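Local structure of Rep protein (Adeno-associated virus - 5, 1M55) at residues E36-S41 with L162-T167; K76-F81 with E180-L185; R106-I111 with D129-T134. The protein probably nicks viral DNA at the replication origin, serving as the metal-dependent endonuclease domain of a rolling-circle-type replication initiator. All blocks are in the same frame, centred on the assembly; numbering follows the deposited sequence.

Contact 1 (E36-S41 with L162-T167)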
loop_
_atom_site.group_PDB
_atom_site.type_symbol
_atom_site.label_atom_id
_atom_site.label_comp_id
_atom_site.label_asym_id
_atom_site.label_seq_id
_atom_site.Cartn_x
_atom_site.Cartn_y
_atom_site.Cartn_z
ATOM N N GLU A 36 4.086 -2.578 -17.300
ATOM C CA GLU A 36 3.810 -1.631 -18.374
ATOM C C GLU A 36 2.797 -0.631 -17.843
ATOM O O GLU A 36 1.939 -0.977 -17.025
ATOM C CB GLU A 36 3.234 -2.332 -19.604
ATOM C CG GLU A 36 4.212 -3.259 -20.314
ATOM C CD GLU A 36 3.663 -3.818 -21.620
ATOM O OE1 GLU A 36 4.478 -4.215 -22.482
ATOM O OE2 GLU A 36 2.423 -3.863 -21.787
ATOM N N LEU A 37 2.924 0.616 -18.270
ATOM C CA LEU A 37 2.006 1.656 -17.841
ATOM C C LEU A 37 0.709 1.531 -18.624
ATOM O O LEU A 37 0.733 1.214 -19.812
ATOM C CB LEU A 37 2.608 3.037 -18.113
ATOM C CG LEU A 37 3.856 3.450 -17.346
ATOM C CD1 LEU A 37 4.441 4.696 -17.986
ATOM C CD2 LEU A 37 3.521 3.695 -15.883
ATOM N N PRO A 38 -0.441 1.718 -17.960
ATOM C CA PRO A 38 -1.731 1.627 -18.654
ATOM C C PRO A 38 -1.801 2.819 -19.621
ATOM O O PRO A 38 -1.147 3.843 -19.398
ATOM C CB PRO A 38 -2.740 1.791 -17.513
ATOM C CG PRO A 38 -2.004 1.276 -16.324
ATOM C CD PRO A 38 -0.637 1.862 -16.508
ATOM N N PRO A 39 -2.619 2.725 -20.678
ATOM C CA PRO A 39 -2.736 3.819 -21.650
ATOM C C PRO A 39 -3.083 5.177 -21.033
ATOM O O PRO A 39 -2.600 6.216 -21.492
ATOM C CB PRO A 39 -3.856 3.331 -22.570
ATOM C CG PRO A 39 -3.674 1.841 -22.546
ATOM C CD PRO A 39 -3.462 1.581 -21.070
ATOM N N GLU A 40 -3.896 5.165 -19.983
ATOM C CA GLU A 40 -4.330 6.394 -19.313
ATOM C C GLU A 40 -3.339 6.982 -18.304
ATOM O O GLU A 40 -3.631 7.995 -17.669
ATOM C CB GLU A 40 -5.677 6.156 -18.628
ATOM C CG GLU A 40 -6.779 5.762 -19.601
ATOM C CD GLU A 40 -8.096 5.429 -18.903
ATOM O OE1 GLU A 40 -8.749 6.363 -18.373
ATOM O OE2 GLU A 40 -8.475 4.234 -18.886
ATOM N N SER A 41 -2.189 6.339 -18.135
ATOM C CA SER A 41 -1.180 6.823 -17.198
ATOM C C SER A 41 -0.213 7.765 -17.902
ATOM O O SER A 41 0.052 7.614 -19.092
ATOM C CB SER A 41 -0.404 5.653 -16.593
ATOM O OG SER A 41 0.595 6.102 -15.696
ATOM N N LEU A 162 6.424 8.838 -5.526
ATOM C CA LEU A 162 5.251 8.091 -5.964
ATOM C C LEU A 162 5.764 7.014 -6.911
ATOM O O LEU A 162 6.462 7.317 -7.882
ATOM C CB LEU A 162 4.271 9.001 -6.715
ATOM C CG LEU A 162 3.126 8.296 -7.452
ATOM C CD1 LEU A 162 2.252 7.554 -6.457
ATOM C CD2 LEU A 162 2.306 9.301 -8.241
ATOM N N GLN A 163 5.445 5.760 -6.609
ATOM C CA GLN A 163 5.867 4.641 -7.440
ATOM C C GLN A 163 4.687 4.028 -8.193
ATOM O O GLN A 163 4.801 3.712 -9.378
ATOM C CB GLN A 163 6.560 3.581 -6.585
ATOM C CG GLN A 163 7.937 3.989 -6.073
ATOM C CD GLN A 163 9.012 3.869 -7.135
ATOM O OE1 GLN A 163 9.113 2.846 -7.815
ATOM N NE2 GLN A 163 9.828 4.902 -7.276
ATOM N N TRP A 164 3.546 3.900 -7.518
ATOM C CA TRP A 164 2.348 3.317 -8.124
ATOM C C TRP A 164 1.191 3.473 -7.143
ATOM O O TRP A 164 1.402 3.809 -5.980
ATOM C CB TRP A 164 2.583 1.823 -8.387
ATOM C CG TRP A 164 1.798 1.238 -9.528
ATOM C CD1 TRP A 164 0.586 0.620 -9.459
ATOM C CD2 TRP A 164 2.214 1.156 -10.896
ATOM N NE1 TRP A 164 0.223 0.146 -10.699
ATOM C CE2 TRP A 164 1.204 0.462 -11.599
ATOM C CE3 TRP A 164 3.344 1.595 -11.596
ATOM C CZ2 TRP A 164 1.292 0.196 -12.970
ATOM C CZ3 TRP A 164 3.431 1.332 -12.962
ATOM C CH2 TRP A 164 2.409 0.638 -13.632
ATOM N N ALA A 165 -0.029 3.229 -7.608
ATOM C CA ALA A 165 -1.196 3.309 -6.741
ATOM C C ALA A 165 -2.326 2.486 -7.343
ATOM O O ALA A 165 -2.368 2.277 -8.557
ATOM C CB ALA A 165 -1.634 4.763 -6.535
ATOM N N TRP A 166 -3.215 2.007 -6.480
ATOM C CA TRP A 166 -4.356 1.188 -6.886
ATOM C C TRP A 166 -5.555 1.602 -6.044
ATOM O O TRP A 166 -5.405 1.998 -4.886
ATOM C CB TRP A 166 -4.100 -0.297 -6.590
ATOM C CG TRP A 166 -2.849 -0.904 -7.155
ATOM C CD1 TRP A 166 -2.752 -1.685 -8.275
ATOM C CD2 TRP A 166 -1.545 -0.902 -6.556
ATOM N NE1 TRP A 166 -1.475 -2.183 -8.396
ATOM C CE2 TRP A 166 -0.713 -1.719 -7.356
ATOM C CE3 TRP A 166 -1.001 -0.295 -5.413
ATOM C CZ2 TRP A 166 0.634 -1.949 -7.050
ATOM C CZ3 TRP A 166 0.337 -0.525 -5.108
ATOM C CH2 TRP A 166 1.139 -1.346 -5.924
ATOM N N THR A 167 -6.753 1.453 -6.597
ATOM C CA THR A 167 -7.962 1.790 -5.858
ATOM C C THR A 167 -9.198 1.249 -6.556
ATOM O O THR A 167 -9.182 1.009 -7.770
ATOM C CB THR A 167 -8.138 3.322 -5.709
ATOM O OG1 THR A 167 -9.259 3.598 -4.863
ATOM C CG2 THR A 167 -8.365 3.978 -7.062
#
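The two backbones keep well apart, Leu-37 CA and Trp-164 CA lying 9.9 Å from each other, so the loop 36-41 meets the sheet strand 162-167 through a long indole. Gln-163 and Trp-164 form a classic beta bulge opposite Phe-81 of the neighbouring strand 77-83, in the antiparallel sheet of this Rep nuclease domain. From the bulge the Trp-164 side chain leaves with CG anti to the backbone N (chi1 -152°) and beside its carbonyl carbon, which carries the six-membered ring out to the loop. Leu-37 touches this ring with one methyl: CD2 comes within 3.8 Å of Trp-164 CZ3 and lies almost as near CH2. Its isobutyl group runs obliquely to the indole. Pro-38 approaches more loosely from the next position, its ring carbon CD being 4.4 Å from Trp-164 CZ2. A type I beta turn from Pro-38 to Ser-41 then reverses the chain, closed by the bond from Ser-41 N to Pro-38 O at 3.0 Å. Further round the indole, Trp-35 packs edge-to-face and Leu-53 of helix 50-71 and Leu-177 also touch it, so the tryptophan joins loop, helix and sheet. At the outer edge of the indole, near its plane, the backbone O of Glu-36 stands 3.8 Å from Trp-164 CH2.

Contact 2 (K76-F81 with E180-L185)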
loop_
_atom_site.group_PDB
_atom_site.type_symbol
_atom_site.label_atom_id
_atom_site.label_comp_id
_atom_site.label_asym_id
_atom_site.label_seq_id
_atom_site.Cartn_x
_atom_site.Cartn_y
_atom_site.Cartn_z
ATOM N N LYS A 76 -13.567 -1.301 0.176
ATOM C CA LYS A 76 -13.044 -0.203 -0.627
ATOM C C LYS A 76 -11.640 0.082 -0.106
ATOM O O LYS A 76 -11.376 -0.061 1.102
ATOM C CB LYS A 76 -13.917 1.043 -0.476
ATOM C CG LYS A 76 -15.279 0.934 -1.143
ATOM C CD LYS A 76 -15.140 0.775 -2.649
ATOM C CE LYS A 76 -16.496 0.757 -3.336
ATOM N NZ LYS A 76 -16.361 0.759 -4.818
ATOM N N PHE A 77 -10.752 0.490 -1.005
ATOM C CA PHE A 77 -9.372 0.769 -0.635
ATOM C C PHE A 77 -8.710 1.756 -1.577
ATOM O O PHE A 77 -9.192 2.006 -2.686
ATOM C CB PHE A 77 -8.538 -0.534 -0.666
ATOM C CG PHE A 77 -8.382 -1.136 -2.054
ATOM C CD1 PHE A 77 -7.372 -0.701 -2.918
ATOM C CD2 PHE A 77 -9.262 -2.117 -2.503
ATOM C CE1 PHE A 77 -7.246 -1.234 -4.208
ATOM C CE2 PHE A 77 -9.145 -2.657 -3.792
ATOM C CZ PHE A 77 -8.136 -2.213 -4.643
ATOM N N PHE A 78 -7.616 2.334 -1.093
ATOM C CA PHE A 78 -6.759 3.210 -1.872
ATOM C C PHE A 78 -5.384 2.863 -1.318
ATOM O O PHE A 78 -5.127 3.041 -0.130
ATOM C CB PHE A 78 -7.047 4.702 -1.691
ATOM C CG PHE A 78 -6.227 5.571 -2.613
ATOM C CD1 PHE A 78 -6.701 5.912 -3.877
ATOM C CD2 PHE A 78 -4.941 5.982 -2.249
ATOM C CE1 PHE A 78 -5.906 6.643 -4.770
ATOM C CE2 PHE A 78 -4.144 6.711 -3.131
ATOM C CZ PHE A 78 -4.628 7.040 -4.397
ATOM N N VAL A 79 -4.547 2.282 -2.166
ATOM C CA VAL A 79 -3.211 1.860 -1.774
ATOM C C VAL A 79 -2.186 2.589 -2.626
ATOM O O VAL A 79 -2.282 2.595 -3.857
ATOM C CB VAL A 79 -3.047 0.333 -1.977
ATOM C CG1 VAL A 79 -1.644 -0.122 -1.593
ATOM C CG2 VAL A 79 -4.089 -0.421 -1.155
ATOM N N GLN A 80 -1.227 3.235 -1.975
ATOM C CA GLN A 80 -0.190 3.953 -2.699
ATOM C C GLN A 80 1.199 3.428 -2.336
ATOM O O GLN A 80 1.550 3.333 -1.157
ATOM C CB GLN A 80 -0.288 5.459 -2.440
ATOM C CG GLN A 80 0.726 6.276 -3.219
ATOM C CD GLN A 80 0.306 7.718 -3.365
ATOM O OE1 GLN A 80 -0.611 8.028 -4.116
ATOM N NE2 GLN A 80 0.973 8.609 -2.647
ATOM N N PHE A 81 1.953 3.039 -3.361
ATOM C CA PHE A 81 3.311 2.523 -3.207
ATOM C C PHE A 81 4.285 3.693 -3.371
ATOM O O PHE A 81 4.240 4.418 -4.374
ATOM C CB PHE A 81 3.579 1.445 -4.266
ATOM C CG PHE A 81 4.919 0.773 -4.134
ATOM C CD1 PHE A 81 5.691 0.514 -5.261
ATOM C CD2 PHE A 81 5.416 0.413 -2.884
ATOM C CE1 PHE A 81 6.944 -0.091 -5.145
ATOM C CE2 PHE A 81 6.668 -0.194 -2.760
ATOM C CZ PHE A 81 7.430 -0.444 -3.894
ATOM N N GLU A 180 -1.671 14.408 -13.877
ATOM C CA GLU A 180 -2.509 15.533 -14.276
ATOM C C GLU A 180 -3.830 15.493 -13.497
ATOM O O GLU A 180 -4.298 16.517 -12.990
ATOM C CB GLU A 180 -2.757 15.484 -15.783
ATOM C CG GLU A 180 -3.210 16.797 -16.379
ATOM C CD GLU A 180 -2.187 17.909 -16.224
ATOM O OE1 GLU A 180 -0.997 17.694 -16.540
ATOM O OE2 GLU A 180 -2.580 19.008 -15.794
ATOM N N GLU A 181 -4.404 14.298 -13.369
ATOM C CA GLU A 181 -5.648 14.126 -12.627
ATOM C C GLU A 181 -5.407 14.409 -11.136
ATOM O O GLU A 181 -6.252 15.010 -10.467
ATOM C CB GLU A 181 -6.210 12.712 -12.842
ATOM C CG GLU A 181 -7.442 12.363 -12.001
ATOM C CD GLU A 181 -8.706 13.130 -12.376
ATOM O OE1 GLU A 181 -8.654 14.025 -13.244
ATOM O OE2 GLU A 181 -9.766 12.828 -11.792
ATOM N N ARG A 182 -4.259 13.975 -10.616
ATOM C CA ARG A 182 -3.920 14.226 -9.215
ATOM C C ARG A 182 -3.855 15.734 -8.989
ATOM O O ARG A 182 -4.397 16.247 -8.011
ATOM C CB ARG A 182 -2.581 13.582 -8.856
ATOM C CG ARG A 182 -2.664 12.072 -8.695
ATOM C CD ARG A 182 -1.297 11.410 -8.605
ATOM N NE ARG A 182 -1.431 9.987 -8.292
ATOM C CZ ARG A 182 -1.110 9.443 -7.122
ATOM N NH1 ARG A 182 -0.613 10.193 -6.143
ATOM N NH2 ARG A 182 -1.343 8.155 -6.907
ATOM N N LYS A 183 -3.232 16.437 -9.931
ATOM C CA LYS A 183 -3.103 17.889 -9.878
ATOM C C LYS A 183 -4.497 18.528 -9.825
ATOM O O LYS A 183 -4.743 19.442 -9.037
ATOM C CB LYS A 183 -2.325 18.363 -11.111
ATOM C CG LYS A 183 -1.950 19.831 -11.136
ATOM C CD LYS A 183 -1.105 20.141 -12.367
ATOM C CE LYS A 183 -0.790 21.625 -12.467
ATOM N NZ LYS A 183 -0.003 21.955 -13.691
ATOM N N ARG A 184 -5.428 18.007 -10.622
ATOM C CA ARG A 184 -6.792 18.533 -10.637
ATOM C C ARG A 184 -7.483 18.345 -9.282
ATOM O O ARG A 184 -8.098 19.275 -8.747
ATOM C CB ARG A 184 -7.628 17.861 -11.734
ATOM C CG ARG A 184 -9.046 18.422 -11.849
ATOM C CD ARG A 184 -9.888 17.683 -12.883
ATOM N NE ARG A 184 -10.322 16.360 -12.432
ATOM C CZ ARG A 184 -11.352 16.136 -11.617
ATOM N NH1 ARG A 184 -12.071 17.144 -11.145
ATOM N NH2 ARG A 184 -11.676 14.893 -11.285
ATOM N N LEU A 185 -7.369 17.143 -8.722
ATOM C CA LEU A 185 -7.999 16.835 -7.442
ATOM C C LEU A 185 -7.368 17.575 -6.269
ATOM O O LEU A 185 -8.065 17.965 -5.328
ATOM C CB LEU A 185 -8.024 15.321 -7.207
ATOM C CG LEU A 185 -8.940 14.579 -8.189
ATOM C CD1 LEU A 185 -8.880 13.080 -7.981
ATOM C CD2 LEU A 185 -10.358 15.077 -8.016
#
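Gln-80 OE1 is gripped by both terminal nitrogens of Arg-182, NH2 at 2.9 Å and NH1 at 3.0 Å, so that one amide oxygen sits in the end-on fork of the guanidinium. The oxygen lies close to the guanidinium plane, but the hydrogen bonds are bent, the N-H...O angle from NH2 being 147°, as expected when two N-H groups share one acceptor. Both donors reach OE1 from the same face of the amide, whose plane is turned 34° from that of the guanidinium. Arg-182 spans the gap between helix 179-191 and strand 77-83 with its chain stretched from CG to NE; Gln-80 comes to meet it, its CG turned to the far side of the CA-CB bond from the backbone N (chi1 -177°) and the chain extended beyond. Alongside, Arg-182 NH2 lies at the edge of the Phe-78 ring, 4.3 Å from its CZ. The buried guanidinium has further acceptors in the carbonyls of Ala-175, Ala-176 and Leu-155, which fix its rotation and probably make up for lost hydration. The other end of the amide is held too: Gln-80 NE2 donates to the carbonyl O of Leu-154 and to OE2 of Glu-82, a zinc ligand. Gln-80 thus belongs to the second shell of the zinc site formed by Glu-82, His-89 and His-91, the paired histidines being characteristic of the metal-binding motif of rolling-circle Rep nucleases.

Contact 3 (R106-I111 with D129-T134)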
loop_
_atom_site.group_PDB
_atom_site.type_symbol
_atom_site.label_atom_id
_atom_site.label_comp_id
_atom_site.label_asym_id
_atom_site.label_seq_id
_atom_site.Cartn_x
_atom_site.Cartn_y
_atom_site.Cartn_z
ATOM N N ARG A 106 -5.287 -7.827 16.036
ATOM C CA ARG A 106 -5.215 -9.262 15.798
ATOM C C ARG A 106 -5.361 -9.574 14.310
ATOM O O ARG A 106 -4.619 -10.396 13.770
ATOM C CB ARG A 106 -6.291 -9.996 16.592
ATOM C CG ARG A 106 -6.011 -11.478 16.788
ATOM C CD ARG A 106 -7.199 -12.176 17.419
ATOM N NE ARG A 106 -8.339 -12.240 16.505
ATOM C CZ ARG A 106 -9.608 -12.075 16.867
ATOM N NH1 ARG A 106 -9.924 -11.827 18.132
ATOM N NH2 ARG A 106 -10.570 -12.178 15.962
ATOM N N TYR A 107 -6.304 -8.910 13.649
ATOM C CA TYR A 107 -6.524 -9.127 12.220
ATOM C C TYR A 107 -5.273 -8.814 11.402
ATOM O O TYR A 107 -4.843 -9.624 10.577
ATOM C CB TYR A 107 -7.690 -8.274 11.716
ATOM C CG TYR A 107 -9.060 -8.777 12.119
ATOM C CD1 TYR A 107 -10.203 -8.042 11.815
ATOM C CD2 TYR A 107 -9.216 -9.989 12.792
ATOM C CE1 TYR A 107 -11.467 -8.499 12.167
ATOM C CE2 TYR A 107 -10.479 -10.457 13.150
ATOM C CZ TYR A 107 -11.599 -9.704 12.833
ATOM O OH TYR A 107 -12.854 -10.154 13.181
ATOM N N VAL A 108 -4.684 -7.645 11.642
ATOM C CA VAL A 108 -3.484 -7.228 10.921
ATOM C C VAL A 108 -2.321 -8.174 11.213
ATOM O O VAL A 108 -1.513 -8.462 10.330
ATOM C CB VAL A 108 -3.132 -5.748 11.225
ATOM C CG1 VAL A 108 -1.778 -5.374 10.637
ATOM C CG2 VAL A 108 -4.206 -4.846 10.637
ATOM N N SER A 109 -2.264 -8.689 12.438
ATOM C CA SER A 109 -1.228 -9.642 12.828
ATOM C C SER A 109 -1.393 -10.917 11.981
ATOM O O SER A 109 -0.408 -11.499 11.504
ATOM C CB SER A 109 -1.361 -9.973 14.315
ATOM O OG SER A 109 -0.366 -10.895 14.723
ATOM N N GLN A 110 -2.639 -11.336 11.780
ATOM C CA GLN A 110 -2.926 -12.517 10.969
ATOM C C GLN A 110 -2.568 -12.253 9.506
ATOM O O GLN A 110 -2.059 -13.138 8.814
ATOM C CB GLN A 110 -4.398 -12.916 11.093
ATOM C CG GLN A 110 -4.751 -13.537 12.436
ATOM C CD GLN A 110 -6.219 -13.911 12.543
ATOM O OE1 GLN A 110 -6.777 -14.566 11.657
ATOM N NE2 GLN A 110 -6.856 -13.502 13.635
ATOM N N ILE A 111 -2.844 -11.039 9.033
ATOM C CA ILE A 111 -2.519 -10.680 7.658
ATOM C C ILE A 111 -1.003 -10.725 7.477
ATOM O O ILE A 111 -0.510 -11.253 6.482
ATOM C CB ILE A 111 -3.062 -9.287 7.279
ATOM C CG1 ILE A 111 -4.594 -9.290 7.351
ATOM C CG2 ILE A 111 -2.601 -8.917 5.874
ATOM C CD1 ILE A 111 -5.244 -7.960 7.038
ATOM N N ASP A 129 9.025 -3.080 12.500
ATOM C CA ASP A 129 7.632 -2.670 12.327
ATOM C C ASP A 129 7.252 -2.596 10.857
ATOM O O ASP A 129 6.693 -1.596 10.408
ATOM C CB ASP A 129 7.393 -1.298 12.984
ATOM C CG ASP A 129 7.737 -1.285 14.466
ATOM O OD1 ASP A 129 7.391 -2.252 15.181
ATOM O OD2 ASP A 129 8.353 -0.296 14.917
ATOM N N TRP A 130 7.525 -3.664 10.113
ATOM C CA TRP A 130 7.226 -3.657 8.689
ATOM C C TRP A 130 5.738 -3.651 8.325
ATOM O O TRP A 130 5.386 -3.361 7.189
ATOM C CB TRP A 130 8.028 -4.730 7.941
ATOM C CG TRP A 130 7.573 -6.129 8.133
ATOM C CD1 TRP A 130 7.812 -6.937 9.211
ATOM C CD2 TRP A 130 6.813 -6.909 7.204
ATOM N NE1 TRP A 130 7.243 -8.171 9.006
ATOM C CE2 TRP A 130 6.624 -8.183 7.784
ATOM C CE3 TRP A 130 6.275 -6.655 5.933
ATOM C CZ2 TRP A 130 5.917 -9.202 7.137
ATOM C CZ3 TRP A 130 5.573 -7.671 5.290
ATOM C CH2 TRP A 130 5.402 -8.929 5.895
ATOM N N VAL A 131 4.872 -4.017 9.267
ATOM C CA VAL A 131 3.423 -3.958 9.049
ATOM C C VAL A 131 2.926 -3.175 10.258
ATOM O O VAL A 131 2.864 -3.711 11.368
ATOM C CB VAL A 131 2.750 -5.346 9.006
ATOM C CG1 VAL A 131 1.238 -5.189 8.845
ATOM C CG2 VAL A 131 3.296 -6.157 7.847
ATOM N N ALA A 132 2.625 -1.896 10.055
ATOM C CA ALA A 132 2.206 -1.034 11.153
ATOM C C ALA A 132 0.886 -0.300 10.955
ATOM O O ALA A 132 0.677 0.363 9.937
ATOM C CB ALA A 132 3.316 -0.018 11.447
ATOM N N ILE A 133 0.004 -0.404 11.944
ATOM C CA ILE A 133 -1.282 0.288 11.904
ATOM C C ILE A 133 -1.024 1.725 12.373
ATOM O O ILE A 133 -0.386 1.942 13.410
ATOM C CB ILE A 133 -2.302 -0.339 12.879
ATOM C CG1 ILE A 133 -2.538 -1.811 12.539
ATOM C CG2 ILE A 133 -3.617 0.435 12.833
ATOM C CD1 ILE A 133 -3.311 -2.558 13.608
ATOM N N THR A 134 -1.488 2.704 11.610
ATOM C CA THR A 134 -1.296 4.092 12.002
ATOM C C THR A 134 -2.179 4.396 13.212
ATOM O O THR A 134 -3.372 4.062 13.232
ATOM C CB THR A 134 -1.613 5.052 10.843
ATOM O OG1 THR A 134 -0.774 4.730 9.728
ATOM C CG2 THR A 134 -1.357 6.498 11.252
#
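Val-108 points from helix 101-118 toward the strand 131-133, and each carbon of its side chain finds an apolar neighbour there. Its CB already lies against Ile-133, 4.0 Å from the terminal methyl CD1. Beyond CB the two branches part. CG1, the branch opposite the backbone N (chi1 172°), turns to Val-131 and meets its CG1 methyl to methyl at 3.5 Å, the closest approach between the segments; the same atom also brushes Ile-133 CG1 at 4.1 Å. CG2 takes the other direction and packs on the end of Ile-133, 3.9 Å from CD1 and 4.0 Å from CG1. Val-108 therefore sits against two residues that lie on one side of the strand, while Ala-132 between them points away from the helix. The side chains of Val-108 and Val-131 run antiparallel, each passing beside the other, whereas Ile-133 slants over Val-108, reaching it with its ethyl branch because CG1 is anti to its own carbonyl carbon. Backbones come close enough for this with short side chains, Val-108 CA and Val-131 CA being 7.9 Å apart. The strand pairs antiparallel with strand 3-10, the backbone of Ala-132 hydrogen-bonding to that of Ile-8, and Val-131 also packs on Val-7. One turn further along the same helix, Ile-111 fits against Phe-63, Glu-66 and Trp-67 of helix 50-71. This is helix-on-sheet packing against strand 131-133 of the antiparallel sheet, with no hydrogen bond or ion pair between the segments: cohesion here probably rests on dispersion and on the partial exclusion of water from branched aliphatic groups.

Contacts 1 and 2 adjoin, their centres 10 Å apart, because strands 162-167 and 77-83 are antiparallel neighbours in the sheet. Trp-164 O lies 2.8 Å from Phe-81 N, probably a hydrogen bond, and Ala-165 CB packs 3.4 Å from Arg-182 NH2, so the strand of contact 1 also touches the helix of contact 2. Contact 3 reaches the same sheet from beyond the chain's centre, about 26 Å from contact 1 and 23 Å from contact 2 between centres. Contact 2 is the nearer of the first two to bound zinc: the side chain of Gln-80 is about 7 Å from a zinc ion, that of Trp-164 about 12 Å.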